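PDB 5ERE: extracellular ligand-binding receptor from Desulfohalobium retbaense DSM 5692, which probably acts as a sensory receptor, binding 2-oxo-4-methylpentanoic acid in a periplasmic-binding-protein module and cytosine in a tandem PAS-like sensor region. Local coordinates for residues T230-N235 against P252-V257. Residues are numbered along the deposited sequence; the frame is centred on the assembly and turned at random.
Sequences TYPSYN and PGFFGV. With COI (2-oxo-4-methylpentanoic acid), chain B.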
loop_
_atom_site.group_PDB
_atom_site.type_symbol
_atom_site.label_atom_id
_atom_site.label_comp_id
_atom_site.label_asym_id
_atom_site.label_seq_id
_atom_site.Cartn_x
_atom_site.Cartn_y
_atom_site.Cartn_z
ATOM N N THR A 230 -1.138 4.883 10.306
ATOM C CA THR A 230 -0.756 3.652 9.634
ATOM C C THR A 230 0.133 2.825 10.542
ATOM O O THR A 230 0.911 3.363 11.331
ATOM C CB THR A 230 -0.059 3.921 8.321
ATOM O OG1 THR A 230 0.875 4.990 8.454
ATOM C CG2 THR A 230 -1.067 4.262 7.267
ATOM N N TYR A 231 -0.011 1.499 10.452
ATOM C CA TYR A 231 0.666 0.610 11.376
ATOM C C TYR A 231 0.768 -0.831 10.786
ATOM O O TYR A 231 -0.157 -1.284 10.113
ATOM C CB TYR A 231 -0.074 0.583 12.703
ATOM C CG TYR A 231 0.736 0.013 13.819
ATOM C CD1 TYR A 231 1.699 0.775 14.441
ATOM C CD2 TYR A 231 0.532 -1.290 14.248
ATOM C CE1 TYR A 231 2.463 0.251 15.450
ATOM C CE2 TYR A 231 1.283 -1.830 15.261
ATOM C CZ TYR A 231 2.243 -1.068 15.855
ATOM O OH TYR A 231 2.981 -1.611 16.856
ATOM N N PRO A 232 1.888 -1.527 11.027
ATOM C CA PRO A 232 1.970 -2.963 10.620
ATOM C C PRO A 232 0.836 -3.814 11.135
ATOM O O PRO A 232 0.432 -3.658 12.275
ATOM C CB PRO A 232 3.286 -3.435 11.221
ATOM C CG PRO A 232 4.087 -2.178 11.429
ATOM C CD PRO A 232 3.090 -1.095 11.751
ATOM N N SER A 233 0.311 -4.711 10.313
ATOM C CA SER A 233 -0.914 -5.406 10.708
ATOM C C SER A 233 -0.748 -6.730 11.469
ATOM O O SER A 233 -1.672 -7.529 11.458
ATOM C CB SER A 233 -1.770 -5.701 9.479
ATOM O OG SER A 233 -1.237 -6.770 8.764
ATOM N N TYR A 234 0.367 -6.958 12.155
ATOM C CA TYR A 234 0.559 -8.249 12.851
ATOM C C TYR A 234 -0.497 -8.409 13.944
ATOM O O TYR A 234 -0.890 -7.418 14.570
ATOM C CB TYR A 234 1.965 -8.339 13.456
ATOM C CG TYR A 234 2.274 -7.277 14.480
ATOM C CD1 TYR A 234 1.792 -7.367 15.788
ATOM C CD2 TYR A 234 3.061 -6.179 14.148
ATOM C CE1 TYR A 234 2.069 -6.369 16.723
ATOM C CE2 TYR A 234 3.351 -5.197 15.081
ATOM C CZ TYR A 234 2.853 -5.282 16.349
ATOM O OH TYR A 234 3.148 -4.269 17.249
ATOM N N ASN A 235 -0.950 -9.629 14.211
ATOM C CA ASN A 235 -1.887 -9.822 15.326
ATOM C C ASN A 235 -1.195 -10.073 16.660
ATOM O O ASN A 235 0.009 -10.319 16.727
ATOM C CB ASN A 235 -2.852 -10.976 15.033
ATOM C CG ASN A 235 -2.156 -12.284 14.835
ATOM O OD1 ASN A 235 -1.230 -12.637 15.561
ATOM N ND2 ASN A 235 -2.603 -13.029 13.840
ATOM N N PRO A 252 4.591 -5.197 24.371
ATOM C CA PRO A 252 5.599 -4.631 23.477
ATOM C C PRO A 252 4.953 -4.004 22.263
ATOM O O PRO A 252 4.014 -4.592 21.735
ATOM C CB PRO A 252 6.425 -5.851 23.087
ATOM C CG PRO A 252 5.435 -6.995 23.128
ATOM C CD PRO A 252 4.365 -6.630 24.120
ATOM N N GLY A 253 5.427 -2.845 21.822
ATOM C CA GLY A 253 4.966 -2.298 20.564
ATOM C C GLY A 253 5.793 -2.778 19.382
ATOM O O GLY A 253 6.488 -3.779 19.469
ATOM N N PHE A 254 5.724 -2.035 18.285
ATOM C CA PHE A 254 6.346 -2.443 17.031
ATOM C C PHE A 254 7.810 -2.769 17.189
ATOM O O PHE A 254 8.325 -3.747 16.605
ATOM C CB PHE A 254 6.235 -1.339 15.954
ATOM C CG PHE A 254 7.178 -1.549 14.835
ATOM C CD1 PHE A 254 6.881 -2.474 13.854
ATOM C CD2 PHE A 254 8.394 -0.899 14.804
ATOM C CE1 PHE A 254 7.779 -2.743 12.833
ATOM C CE2 PHE A 254 9.299 -1.159 13.794
ATOM C CZ PHE A 254 8.989 -2.085 12.810
ATOM N N PHE A 255 8.507 -1.932 17.940
ATOM C CA PHE A 255 9.952 -2.056 17.957
ATOM C C PHE A 255 10.417 -3.314 18.680
ATOM O O PHE A 255 11.365 -3.934 18.244
ATOM C CB PHE A 255 10.571 -0.840 18.593
ATOM C CG PHE A 255 10.229 0.432 17.867
ATOM C CD1 PHE A 255 11.012 0.865 16.815
ATOM C CD2 PHE A 255 9.097 1.173 18.224
ATOM C CE1 PHE A 255 10.706 2.046 16.117
ATOM C CE2 PHE A 255 8.777 2.359 17.521
ATOM C CZ PHE A 255 9.589 2.785 16.467
ATOM N N GLY A 256 9.772 -3.644 19.792
ATOM C CA GLY A 256 9.988 -4.925 20.449
ATOM C C GLY A 256 9.722 -6.106 19.527
ATOM O O GLY A 256 10.537 -7.027 19.429
ATOM N N VAL A 257 8.575 -6.088 18.860
ATOM C CA VAL A 257 8.163 -7.184 17.980
ATOM C C VAL A 257 9.196 -7.372 16.871
ATOM O O VAL A 257 9.637 -8.498 16.576
ATOM C CB VAL A 257 6.762 -6.910 17.360
ATOM C CG1 VAL A 257 6.423 -7.922 16.231
ATOM C CG2 VAL A 257 5.700 -6.899 18.428
HETATM C C1 COI B . 12.509 5.353 12.223
HETATM O O1 COI B . 13.557 6.020 12.021
HETATM O O2 COI B . 11.877 4.798 11.289
HETATM C C2 COI B . 12.049 5.173 13.630
HETATM O O3 COI B . 11.022 4.564 13.865
HETATM C C3 COI B . 12.950 5.752 14.693
HETATM C C4 COI B . 12.295 5.667 16.025
HETATM C C5 COI B . 13.393 5.673 17.068
HETATM C C6 COI B . 11.381 6.881 16.099
#
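Y231, P232 and Y234, at the end of strand 228-232 and just beyond it, pack against F254 and V257 in the first turn of helix 254-271, within the periplasmic binding protein fold of the leucine-binding protein family. The contact is tightest where the two tyrosine hydroxyls converge on the start of the helix. Y231 OH and Y234 OH share a hydrogen bond of 2.7 Å, and the proton may sit on either oxygen. With CG anti to the backbone N (chi1 -164°), the ring of Y231 starts out beside its own carbonyl carbon; its hydroxyl reaches the helix, Y231 OH lying 3.4 Å from F254 CB. The same hydroxyl, Y231 OH, comes within 3.1 Å of F254 N, but the angle is too poor for a hydrogen bond. A phenylalanine in place of Y231 would probably leave the Y234 hydroxyl without this hydrogen-bond mate and open a small gap beside the CB of F254. Y234 meets V257 through a CH-pi contact: V257 CG1 stands over the centre of the Y234 ring, 4.3 Å from the centroid, while V257 CG2 approaches CZ and OH of Y234. On the strand side P232 crosses F254 at about a right angle, P232 CG 3.7 Å from F254 CD1. The packing ends beyond Y234, where the chain turns to solvent at N235. Beyond F254 it leads to the ligand: F254 CD2 sits over the centre of the F255 ring, and 2-oxo-4-methylpentanoic acid meets that ring at its edge, near the ring plane, with F255 CE1 3.4 Å from the ligand atom O3.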